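Homoprotocatechuate 2,3-dioxygenase (Brevibacterium fuscum, PDB 4Z6M) catalyses the iron(II)-dependent extradiol ring opening of homoprotocatechuate with dioxygen, a reaction in which the active-site metal is held by two histidines and one carboxylate. Local coordinates at residues A92-L97 / L116-P121; K75-R80 / F124-F129; Q227-M232 / F254-L259; N33-V38 / I258-N263. The protein carries 1 engineered substitution. All blocks are in the same frame, centred on the assembly; numbering follows the deposited sequence. Where two conformers were deposited one is given.

Contact 1. Residues A92-L97 / L116-P121; sequences AYYQEL and LRVEDP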
# COMPACT_ATOMS: atom_id res chain seq x y z
N ALA A 92 9.38 -28.27 36.12
CA ALA A 92 9.46 -29.73 36.21
C ALA A 92 10.02 -30.35 34.92
O ALA A 92 10.80 -31.30 34.97
CB ALA A 92 8.09 -30.34 36.51
N TYR A 93 9.62 -29.79 33.79
CA TYR A 93 10.04 -30.30 32.49
C TYR A 93 11.55 -30.13 32.31
O TYR A 93 12.27 -31.09 31.98
CB TYR A 93 9.28 -29.57 31.40
CG TYR A 93 9.40 -30.13 30.01
CD1 TYR A 93 8.50 -31.09 29.56
CD2 TYR A 93 10.33 -29.64 29.10
CE1 TYR A 93 8.54 -31.58 28.27
CE2 TYR A 93 10.41 -30.15 27.81
CZ TYR A 93 9.50 -31.10 27.40
OH TYR A 93 9.54 -31.59 26.11
N TYR A 94 12.05 -28.93 32.57
CA TYR A 94 13.47 -28.67 32.40
C TYR A 94 14.34 -29.33 33.47
O TYR A 94 15.47 -29.71 33.19
CB TYR A 94 13.74 -27.17 32.27
CG TYR A 94 13.43 -26.67 30.87
CD1 TYR A 94 14.35 -26.84 29.84
CD2 TYR A 94 12.18 -26.11 30.55
CE1 TYR A 94 14.06 -26.42 28.55
CE2 TYR A 94 11.90 -25.69 29.27
CZ TYR A 94 12.83 -25.84 28.28
OH TYR A 94 12.51 -25.40 27.02
N GLN A 95 13.80 -29.50 34.68
CA GLN A 95 14.51 -30.27 35.70
C GLN A 95 14.65 -31.73 35.27
O GLN A 95 15.71 -32.33 35.44
CB GLN A 95 13.85 -30.11 37.06
CG GLN A 95 14.18 -28.74 37.64
CD GLN A 95 13.47 -28.42 38.94
OE1 GLN A 95 12.45 -29.04 39.30
NE2 GLN A 95 14.00 -27.44 39.66
N GLU A 96 13.60 -32.28 34.66
CA GLU A 96 13.70 -33.64 34.14
C GLU A 96 14.72 -33.78 33.01
O GLU A 96 15.41 -34.80 32.91
CB GLU A 96 12.35 -34.19 33.72
CG GLU A 96 12.44 -35.68 33.37
CD GLU A 96 11.13 -36.32 33.03
OE1 GLU A 96 10.06 -35.78 33.40
OE2 GLU A 96 11.18 -37.41 32.38
N LEU A 97 14.84 -32.74 32.17
CA LEU A 97 15.90 -32.69 31.15
C LEU A 97 17.31 -32.47 31.69
O LEU A 97 18.28 -32.51 30.93
CB LEU A 97 15.61 -31.58 30.14
CG LEU A 97 14.40 -31.78 29.22
CD1 LEU A 97 14.09 -30.51 28.44
CD2 LEU A 97 14.62 -32.98 28.30
N LEU A 116 10.33 -18.38 35.18
CA LEU A 116 11.39 -19.40 35.18
C LEU A 116 12.34 -19.09 34.05
O LEU A 116 11.92 -19.02 32.89
CB LEU A 116 10.77 -20.77 34.96
CG LEU A 116 11.78 -21.92 34.89
CD1 LEU A 116 12.22 -22.28 36.30
CD2 LEU A 116 11.19 -23.10 34.16
N ARG A 117 13.63 -18.97 34.36
CA ARG A 117 14.65 -18.98 33.34
C ARG A 117 15.42 -20.28 33.39
O ARG A 117 15.62 -20.86 34.48
CB ARG A 117 15.58 -17.78 33.46
CG ARG A 117 14.88 -16.50 33.03
CD ARG A 117 15.78 -15.29 32.96
NE ARG A 117 15.00 -14.14 32.54
CZ ARG A 117 15.51 -12.95 32.20
NH1 ARG A 117 16.81 -12.72 32.25
NH2 ARG A 117 14.69 -11.98 31.79
N VAL A 118 15.83 -20.74 32.21
CA VAL A 118 16.52 -22.01 32.07
C VAL A 118 17.67 -21.86 31.11
O VAL A 118 17.61 -21.05 30.19
CB VAL A 118 15.58 -23.14 31.63
CG1 VAL A 118 14.36 -23.22 32.52
CG2 VAL A 118 15.14 -22.98 30.20
N GLU A 119 18.74 -22.62 31.34
CA GLU A 119 19.74 -22.89 30.31
C GLU A 119 19.33 -24.15 29.58
O GLU A 119 19.45 -25.26 30.11
CB GLU A 119 21.13 -23.07 30.93
CG GLU A 119 21.68 -21.80 31.54
CD GLU A 119 22.96 -22.00 32.36
OE1 GLU A 119 23.60 -23.08 32.24
OE2 GLU A 119 23.30 -21.06 33.13
N ASP A 120 18.78 -23.98 28.38
CA ASP A 120 18.07 -25.09 27.74
C ASP A 120 19.09 -26.05 27.11
O ASP A 120 20.31 -25.78 27.13
CB ASP A 120 16.98 -24.59 26.79
CG ASP A 120 17.43 -24.40 25.35
OD1 ASP A 120 18.63 -24.29 25.01
OD2 ASP A 120 16.49 -24.32 24.52
N PRO A 121 18.62 -27.20 26.60
CA PRO A 121 19.57 -28.21 26.08
C PRO A 121 20.46 -27.76 24.91
O PRO A 121 21.48 -28.40 24.62
CB PRO A 121 18.65 -29.33 25.63
CG PRO A 121 17.43 -29.19 26.45
CD PRO A 121 17.25 -27.72 26.64

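Contact 2. Residues K75-R80 / F124-F129; sequences KAMAFR and FPYEFF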
# COMPACT_ATOMS: atom_id res chain seq x y z
N LYS A 75 20.33 -12.00 26.72
CA LYS A 75 20.20 -12.42 28.12
C LYS A 75 19.05 -13.40 28.33
O LYS A 75 19.18 -14.34 29.12
CB LYS A 75 20.07 -11.19 29.04
CG LYS A 75 20.08 -11.51 30.52
CD LYS A 75 20.40 -10.31 31.36
CE LYS A 75 20.32 -10.70 32.84
NZ LYS A 75 21.13 -9.80 33.69
N ALA A 76 17.94 -13.20 27.60
CA ALA A 76 16.81 -14.13 27.72
C ALA A 76 15.88 -13.96 26.54
O ALA A 76 15.62 -12.84 26.09
CB ALA A 76 16.02 -13.88 28.99
N MET A 77 15.39 -15.09 26.05
CA MET A 77 14.28 -15.11 25.10
C MET A 77 13.09 -15.72 25.80
O MET A 77 13.17 -16.83 26.32
CB MET A 77 14.68 -15.86 23.81
CG MET A 77 15.38 -17.16 23.98
SD MET A 77 16.26 -17.75 22.51
CE MET A 77 15.21 -17.35 21.29
N ALA A 78 12.00 -14.94 25.89
CA ALA A 78 10.89 -15.25 26.77
C ALA A 78 9.67 -15.64 25.98
O ALA A 78 9.30 -14.96 25.00
CB ALA A 78 10.56 -14.07 27.67
N PHE A 79 9.02 -16.70 26.45
CA PHE A 79 7.75 -17.18 25.92
C PHE A 79 6.70 -17.08 27.01
O PHE A 79 6.96 -17.43 28.16
CB PHE A 79 7.88 -18.64 25.51
CG PHE A 79 8.91 -18.87 24.45
CD1 PHE A 79 8.59 -18.77 23.11
CD2 PHE A 79 10.23 -19.16 24.78
CE1 PHE A 79 9.54 -18.98 22.12
CE2 PHE A 79 11.20 -19.37 23.80
CZ PHE A 79 10.85 -19.26 22.46
N ARG A 80 5.53 -16.56 26.65
CA ARG A 80 4.40 -16.56 27.58
C ARG A 80 3.69 -17.91 27.54
O ARG A 80 3.51 -18.49 26.46
CB ARG A 80 3.45 -15.42 27.29
CG ARG A 80 2.55 -15.10 28.47
CD ARG A 80 1.66 -13.90 28.27
NE ARG A 80 1.01 -13.57 29.52
CZ ARG A 80 -0.16 -12.97 29.66
NH1 ARG A 80 -0.87 -12.56 28.62
NH2 ARG A 80 -0.64 -12.79 30.87
N PHE A 124 20.55 -22.13 25.26
CA PHE A 124 19.87 -20.85 25.16
C PHE A 124 19.16 -20.50 26.46
O PHE A 124 18.60 -21.37 27.12
CB PHE A 124 18.86 -20.84 24.00
CG PHE A 124 19.51 -20.76 22.67
CD1 PHE A 124 19.91 -21.91 22.03
CD2 PHE A 124 19.73 -19.54 22.05
CE1 PHE A 124 20.53 -21.85 20.80
CE2 PHE A 124 20.35 -19.48 20.82
CZ PHE A 124 20.73 -20.64 20.19
N PRO A 125 19.16 -19.21 26.80
CA PRO A 125 18.48 -18.73 28.00
C PRO A 125 17.02 -18.48 27.67
O PRO A 125 16.65 -17.40 27.19
CB PRO A 125 19.24 -17.44 28.34
CG PRO A 125 19.72 -16.94 27.03
CD PRO A 125 19.99 -18.16 26.17
N TYR A 126 16.19 -19.47 27.94
CA TYR A 126 14.74 -19.34 27.76
C TYR A 126 14.10 -18.85 29.05
O TYR A 126 14.50 -19.26 30.14
CB TYR A 126 14.12 -20.69 27.38
CG TYR A 126 14.14 -21.09 25.92
CD1 TYR A 126 14.88 -20.42 24.94
CD2 TYR A 126 13.33 -22.14 25.51
CE1 TYR A 126 14.80 -20.80 23.60
CE2 TYR A 126 13.26 -22.53 24.18
CZ TYR A 126 14.00 -21.86 23.22
OH TYR A 126 13.88 -22.22 21.90
N GLU A 127 13.07 -17.99 28.92
CA GLU A 127 12.20 -17.67 30.04
C GLU A 127 10.77 -18.11 29.73
O GLU A 127 10.31 -17.97 28.61
CB GLU A 127 12.19 -16.17 30.37
CG GLU A 127 11.31 -15.83 31.58
CD GLU A 127 11.33 -14.35 31.94
OE1 GLU A 127 12.30 -13.90 32.63
OE2 GLU A 127 10.38 -13.65 31.52
N PHE A 128 10.08 -18.62 30.75
CA PHE A 128 8.66 -18.90 30.71
C PHE A 128 7.99 -18.13 31.83
O PHE A 128 8.44 -18.16 32.99
CB PHE A 128 8.42 -20.39 30.88
CG PHE A 128 9.08 -21.21 29.83
CD1 PHE A 128 8.45 -21.42 28.61
CD2 PHE A 128 10.38 -21.68 30.00
CE1 PHE A 128 9.07 -22.13 27.60
CE2 PHE A 128 11.01 -22.39 29.00
CZ PHE A 128 10.35 -22.62 27.80
N PHE A 129 6.91 -17.45 31.49
CA PHE A 129 6.15 -16.65 32.47
C PHE A 129 4.69 -16.62 32.04
O PHE A 129 4.41 -16.76 30.83
CB PHE A 129 6.71 -15.23 32.59
CG PHE A 129 6.37 -14.37 31.40
CD1 PHE A 129 7.19 -14.37 30.28
CD2 PHE A 129 5.19 -13.63 31.36
CE1 PHE A 129 6.84 -13.64 29.16
CE2 PHE A 129 4.85 -12.88 30.24
CZ PHE A 129 5.67 -12.89 29.14

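Contact 3. Residues Q227-M232 / F254-L259; sequences QICDKM and FYLYIL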
# COMPACT_ATOMS: atom_id res chain seq x y z
N GLN A 227 9.54 1.91 4.06
CA GLN A 227 9.83 3.17 4.75
C GLN A 227 11.02 3.05 5.69
O GLN A 227 11.77 4.02 5.86
CB GLN A 227 8.61 3.68 5.50
CG GLN A 227 8.88 4.70 6.58
CD GLN A 227 9.49 6.02 6.11
OE1 GLN A 227 9.48 6.38 4.93
NE2 GLN A 227 9.93 6.80 7.07
N ILE A 228 11.17 1.92 6.36
CA ILE A 228 12.31 1.77 7.27
C ILE A 228 13.60 1.92 6.45
O ILE A 228 14.55 2.59 6.87
CB ILE A 228 12.26 0.44 8.04
CG1 ILE A 228 11.04 0.42 8.96
CG2 ILE A 228 13.54 0.21 8.83
CD1 ILE A 228 10.70 -0.92 9.56
N CYS A 229 13.66 1.26 5.30
CA CYS A 229 14.80 1.41 4.41
C CYS A 229 15.02 2.85 3.98
O CYS A 229 16.13 3.38 4.06
CB CYS A 229 14.60 0.54 3.15
SG CYS A 229 14.47 -1.21 3.45
N ASP A 230 13.92 3.50 3.58
CA ASP A 230 14.01 4.88 3.12
C ASP A 230 14.53 5.80 4.23
O ASP A 230 15.35 6.69 3.96
CB ASP A 230 12.65 5.36 2.64
CG ASP A 230 12.20 4.71 1.34
OD1 ASP A 230 13.05 4.34 0.51
OD2 ASP A 230 10.96 4.69 1.12
N LYS A 231 14.03 5.61 5.45
CA LYS A 231 14.44 6.39 6.59
C LYS A 231 15.93 6.19 6.91
O LYS A 231 16.65 7.15 7.19
CB LYS A 231 13.58 6.08 7.81
CG LYS A 231 13.90 6.95 9.02
CD LYS A 231 12.93 6.70 10.16
CE LYS A 231 13.15 7.66 11.31
NZ LYS A 231 12.21 7.40 12.42
N MET A 232 16.38 4.95 6.83
CA MET A 232 17.77 4.65 7.09
C MET A 232 18.66 5.28 6.01
O MET A 232 19.75 5.79 6.33
CB MET A 232 18.01 3.15 7.28
CG MET A 232 17.34 2.62 8.55
SD MET A 232 17.46 0.86 8.79
CE MET A 232 19.19 0.75 9.25
N PHE A 254 7.13 -10.81 3.58
CA PHE A 254 7.96 -9.70 3.11
C PHE A 254 8.90 -9.35 4.29
O PHE A 254 8.47 -9.39 5.44
CB PHE A 254 7.06 -8.53 2.70
CG PHE A 254 7.74 -7.48 1.87
CD1 PHE A 254 7.82 -7.61 0.52
CD2 PHE A 254 8.25 -6.33 2.46
CE1 PHE A 254 8.43 -6.63 -0.24
CE2 PHE A 254 8.87 -5.37 1.70
CZ PHE A 254 8.95 -5.53 0.35
N TYR A 255 10.17 -9.03 4.02
CA TYR A 255 11.17 -8.97 5.07
C TYR A 255 12.25 -7.93 4.83
O TYR A 255 12.47 -7.46 3.70
CB TYR A 255 11.84 -10.35 5.23
CG TYR A 255 12.82 -10.69 4.13
CD1 TYR A 255 14.13 -10.27 4.20
CD2 TYR A 255 12.45 -11.42 3.00
CE1 TYR A 255 15.05 -10.56 3.21
CE2 TYR A 255 13.36 -11.72 2.00
CZ TYR A 255 14.66 -11.28 2.09
OH TYR A 255 15.58 -11.61 1.12
N LEU A 256 12.97 -7.66 5.92
CA LEU A 256 14.13 -6.79 5.93
C LEU A 256 14.99 -7.18 7.12
O LEU A 256 14.44 -7.47 8.18
CB LEU A 256 13.70 -5.33 6.10
CG LEU A 256 14.82 -4.28 6.16
CD1 LEU A 256 15.60 -4.20 4.86
CD2 LEU A 256 14.25 -2.95 6.59
N TYR A 257 16.32 -7.20 6.98
CA TYR A 257 17.21 -7.37 8.13
C TYR A 257 18.09 -6.14 8.32
O TYR A 257 18.75 -5.69 7.38
CB TYR A 257 18.11 -8.61 7.98
CG TYR A 257 17.33 -9.89 7.84
CD1 TYR A 257 16.88 -10.62 8.95
CD2 TYR A 257 17.00 -10.38 6.57
CE1 TYR A 257 16.18 -11.80 8.79
CE2 TYR A 257 16.30 -11.53 6.42
CZ TYR A 257 15.89 -12.24 7.53
OH TYR A 257 15.19 -13.38 7.32
N ILE A 258 18.11 -5.62 9.54
CA ILE A 258 18.91 -4.48 9.90
C ILE A 258 19.74 -4.82 11.14
O ILE A 258 19.46 -5.81 11.85
CB ILE A 258 18.04 -3.21 10.11
CG1 ILE A 258 17.06 -3.41 11.26
CG2 ILE A 258 17.30 -2.87 8.80
CD1 ILE A 258 16.13 -2.25 11.51
N LEU A 259 20.72 -3.98 11.41
CA LEU A 259 21.67 -4.21 12.51
C LEU A 259 21.63 -3.08 13.53
O LEU A 259 21.81 -1.94 13.16
CB LEU A 259 23.10 -4.37 11.98
CG LEU A 259 23.28 -5.49 10.96
CD1 LEU A 259 24.66 -5.39 10.36
CD2 LEU A 259 23.03 -6.87 11.55

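Contact 4. Residues N33-V38 / I258-N263; sequences NFYVDV and ILDPDN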
# COMPACT_ATOMS: atom_id res chain seq x y z
N ASN A 33 18.52 5.41 20.69
CA ASN A 33 18.36 6.16 19.46
C ASN A 33 17.92 5.24 18.31
O ASN A 33 17.09 5.61 17.47
CB ASN A 33 19.65 6.91 19.11
CG ASN A 33 19.56 7.65 17.79
OD1 ASN A 33 20.16 7.22 16.81
ND2 ASN A 33 18.82 8.75 17.77
N PHE A 34 18.47 4.03 18.27
CA PHE A 34 18.11 3.08 17.21
C PHE A 34 16.67 2.59 17.40
O PHE A 34 15.85 2.65 16.48
CB PHE A 34 19.09 1.91 17.22
CG PHE A 34 18.86 0.89 16.13
CD1 PHE A 34 19.30 1.14 14.83
CD2 PHE A 34 18.23 -0.33 16.39
CE1 PHE A 34 19.12 0.19 13.82
CE2 PHE A 34 18.05 -1.27 15.38
CZ PHE A 34 18.50 -1.00 14.11
N TYR A 35 16.36 2.05 18.58
CA TYR A 35 15.08 1.39 18.75
C TYR A 35 13.89 2.33 18.90
O TYR A 35 12.77 1.99 18.49
CB TYR A 35 15.11 0.43 19.93
CG TYR A 35 15.96 -0.81 19.66
CD1 TYR A 35 15.46 -1.86 18.92
CD2 TYR A 35 17.25 -0.93 20.15
CE1 TYR A 35 16.21 -2.99 18.65
CE2 TYR A 35 18.01 -2.05 19.89
CZ TYR A 35 17.49 -3.08 19.15
OH TYR A 35 18.20 -4.21 18.86
N VAL A 36 14.13 3.50 19.50
CA VAL A 36 13.07 4.47 19.71
C VAL A 36 13.06 5.48 18.57
O VAL A 36 12.03 5.65 17.92
CB VAL A 36 13.19 5.19 21.08
CG1 VAL A 36 12.09 6.23 21.25
CG2 VAL A 36 13.10 4.17 22.21
N ASP A 37 14.16 6.18 18.34
CA ASP A 37 14.12 7.27 17.36
C ASP A 37 14.09 6.76 15.94
O ASP A 37 13.30 7.26 15.13
CB ASP A 37 15.24 8.27 17.57
CG ASP A 37 15.15 8.93 18.91
OD1 ASP A 37 14.02 9.23 19.34
OD2 ASP A 37 16.19 9.15 19.51
N VAL A 38 14.91 5.76 15.61
CA VAL A 38 14.88 5.23 14.25
C VAL A 38 13.68 4.33 14.04
O VAL A 38 12.89 4.58 13.13
CB VAL A 38 16.19 4.53 13.85
CG1 VAL A 38 16.10 3.97 12.43
CG2 VAL A 38 17.37 5.49 14.01
N ILE A 258 18.11 -5.62 9.54
CA ILE A 258 18.91 -4.48 9.90
C ILE A 258 19.74 -4.82 11.14
O ILE A 258 19.46 -5.81 11.85
CB ILE A 258 18.04 -3.21 10.11
CG1 ILE A 258 17.06 -3.41 11.26
CG2 ILE A 258 17.30 -2.87 8.80
CD1 ILE A 258 16.13 -2.25 11.51
N LEU A 259 20.72 -3.98 11.41
CA LEU A 259 21.67 -4.21 12.51
C LEU A 259 21.63 -3.08 13.53
O LEU A 259 21.81 -1.94 13.16
CB LEU A 259 23.10 -4.37 11.98
CG LEU A 259 23.28 -5.49 10.96
CD1 LEU A 259 24.66 -5.39 10.36
CD2 LEU A 259 23.03 -6.87 11.55
N ASP A 260 21.45 -3.42 14.80
CA ASP A 260 21.46 -2.41 15.88
C ASP A 260 22.91 -2.00 16.20
O ASP A 260 23.85 -2.52 15.59
CB ASP A 260 20.62 -2.89 17.08
CG ASP A 260 21.41 -3.64 18.15
OD1 ASP A 260 22.59 -4.01 17.92
OD2 ASP A 260 20.83 -3.85 19.25
N PRO A 261 23.10 -1.07 17.15
CA PRO A 261 24.44 -0.56 17.39
C PRO A 261 25.46 -1.59 17.89
O PRO A 261 26.65 -1.38 17.70
CB PRO A 261 24.20 0.59 18.37
CG PRO A 261 22.83 1.08 17.99
CD PRO A 261 22.07 -0.19 17.73
N ASP A 262 24.98 -2.66 18.53
CA ASP A 262 25.82 -3.77 18.98
C ASP A 262 25.84 -4.93 17.99
O ASP A 262 26.30 -6.03 18.33
CB ASP A 262 25.34 -4.26 20.34
CG ASP A 262 25.69 -3.30 21.44
OD1 ASP A 262 26.88 -3.08 21.68
OD2 ASP A 262 24.77 -2.70 22.01
N ASN A 263 25.35 -4.67 16.78
CA ASN A 263 25.24 -5.67 15.70
C ASN A 263 24.16 -6.73 15.94
O ASN A 263 24.06 -7.66 15.13
CB ASN A 263 26.61 -6.31 15.38
CG ASN A 263 27.68 -5.28 15.06
OD1 ASN A 263 27.39 -4.25 14.45
ND2 ASN A 263 28.93 -5.54 15.48

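Contact 1. Residues A92-L97 / L116-P121
The ring of Tyr-94 has Val-118 on one face, Tyr-93 on the other and Pro-121 at its edge. Val-118 CG2 sits 3.9 Å from the centroid of the Tyr-94 ring and only 9° off its normal, a CH-pi contact over the middle of the ring. The valine's chi1 of -52° turns CG1 to the side of the backbone N, where it meets Tyr-94 CG at 3.9 Å. On the opposite face Tyr-93 CD2 lies nearer the rim. Pro-121 CD comes in near the ring plane, 3.9 Å from Tyr-94 CE1, and Asp-120 CB approaches that same carbon obliquely. Beyond the tyrosine, Leu-97 CD1 reaches Pro-121 CG at 4.1 Å, the two side chains crossing at about a right angle. This is helix 84-96 lying against strand 115-119 and the loop that follows it, in the second beta-alpha-beta-beta-beta module of the first glyoxalase-family domain. No hydrogen bond joins the two segments; between them the contact is made through carbon atoms. Tyr-94 OH and Asp-120 OD2 share one partner, hydrogen-bonding to Tyr-169 OH, so the rim of this apolar patch is tied to the second domain.

Contact 2. Residues K75-R80 / F124-F129
Met-77 and Tyr-126 face each other on strands 73-81 and 125-129, the first and last strands of one beta-alpha-beta-beta-beta module, paired in parallel in the first glyoxalase-family domain. The tight part is the middle. Met-77 N gives a nearly straight bond to Pro-125 O (2.9 Å), Glu-127 N returns one to Met-77 O, and Phe-79 N goes on to Glu-127 O at 2.8 Å. Side chains are close here too. Met-77 CG presses on Tyr-126 CD1 at 3.4 Å, its chi1 of 46° placing CG between the backbone N and the carbonyl carbon, while SD lies at the edge of the tyrosine ring, a Met-aromatic contact. Phe-79 makes a T-shaped pair with Tyr-126: CE2 of the phenylalanine stands over the centre of the tyrosine face, with the ring planes at 63°. This side of the sheet looks toward strand 152-160 of the second domain, where Gln-158 takes the Tyr-126 hydroxyl.

Looseness is confined to two places. Lys-75, partly exposed, belongs with Ala-76 to a classic beta bulge opposite Glu-22, and its side chain leads away from strand 125-129. At the other end the bond from Phe-129 N to Phe-79 O is weak, at 3.3 Å. Side chains still pack there: the extended Arg-80 chain runs on past Phe-129, carrying NH1 to salt bridges with Asp-277 and Asp-279 of the second subunit. Closer in, Arg-80 CA lies over the Phe-129 ring, and Arg-80 CG comes within 3.7 Å of Phe-129 CE2.

Contact 3. Residues Q227-M232 / F254-L259
Cys-229 on helix 222-234 rests on Leu-256 of strand 254-259: the helix of a beta-alpha-beta-beta-beta module packed on one of its own strands, here the second module of the second glyoxalase-family domain. Over the two segments the helix and strand axes come within 10.2 Å and run in roughly the same sense, 31° apart.

Sulfur makes the shortest contacts. Cys-229 SG touches both methyls of Leu-256, CD1 at 3.5 Å and CD2 at 3.6 Å. One turn on, Met-232 SD meets Ile-258 CG2 at 3.7 Å.

Hydrocarbon contacts fill in between. Ile-228 CG2 lies against Leu-256 CD2 at 3.9 Å, the two side chains slanting across each other, and the same isoleucine methyl just reaches Ile-258 CD1 at 4.5 Å. Every residue that touches is buried, and Ile-241 packs beside both Met-232 and Leu-256.

No hydrogen bond joins helix to strand; polar side chains such as Asp-230 and Lys-231 find partners elsewhere. Asp-230 forms a salt bridge with Arg-247 of the fourth subunit, and Lys-231 NZ donates to the carbonyls of Asp-37 and Val-38. On the strand's other face Tyr-257 meets the iron ligand His-214 edge-to-face and touches Glu-267, also a ligand, so this strand lies between the helix and the metal site. At the far end of the contact the methionine chain bends at chi3 (73°), bringing Met-232 CE to 4.1 Å from Ile-258 CG2.

Contact 4. Residues N33-V38 / I258-N263
Phe-34 lays one face of its ring against the backbone of Asp-260. The CA of Asp-260 is 3.7 Å from the centroid of the Phe-34 ring, 15° off the normal and displaced toward the rim, a CH-pi contact. CG anti to the backbone N (chi1 -177°) carries the ring out over Asp-260. Nearer the helix, Phe-34 CB is 3.7 Å from Pro-261 CD. Farther out, Phe-34 CZ meets Ile-258 CD1 at 3.7 Å. The Asp-260 carboxylate stands almost perpendicular to this ring. What lies across from Asp-260 is helix 28-38 of the first glyoxalase-family domain, while Asp-260 itself starts the type I turn of the hairpin between strands 254-259 and 265-270 in the second domain, so the contact joins the two domains. The helix makes a wider pi-type turn here, Val-38 N bonding back to Asn-33 O. Tyr-35 comes in beside Phe-34, whose CD2 lies over the centre of the tyrosine ring. The Tyr-35 hydroxyl donates to Asp-260 OD2 at 2.7 Å, meeting it on the anti side and 30° out of the carboxylate plane. The other oxygen, Asp-260 OD1, turns back into its own loop and takes a weak bond from Asp-262 N at 2.8 Å.

In the fold
Going from the N terminus, contact 4 opens first, on helix 28-38, and stays open for more than two hundred residues. Strand 73-81 then opens contact 2 and helix 84-96 opens contact 1. Contact 1 closes at 116-121 and contact 2 at 124-129, so the first nests inside the second, and both lie inside the loop of contact 4; they touch through the Arg-117 to Glu-127 salt bridge and share one sheet. Contact 3 also opens inside that loop, at 227-232, and ends with contact 4 on strand 254-259, where they share Ile-258 and Leu-259. Contacts 1 and 2 lie within the first domain and contact 3 within the second; contact 4 joins the two domains.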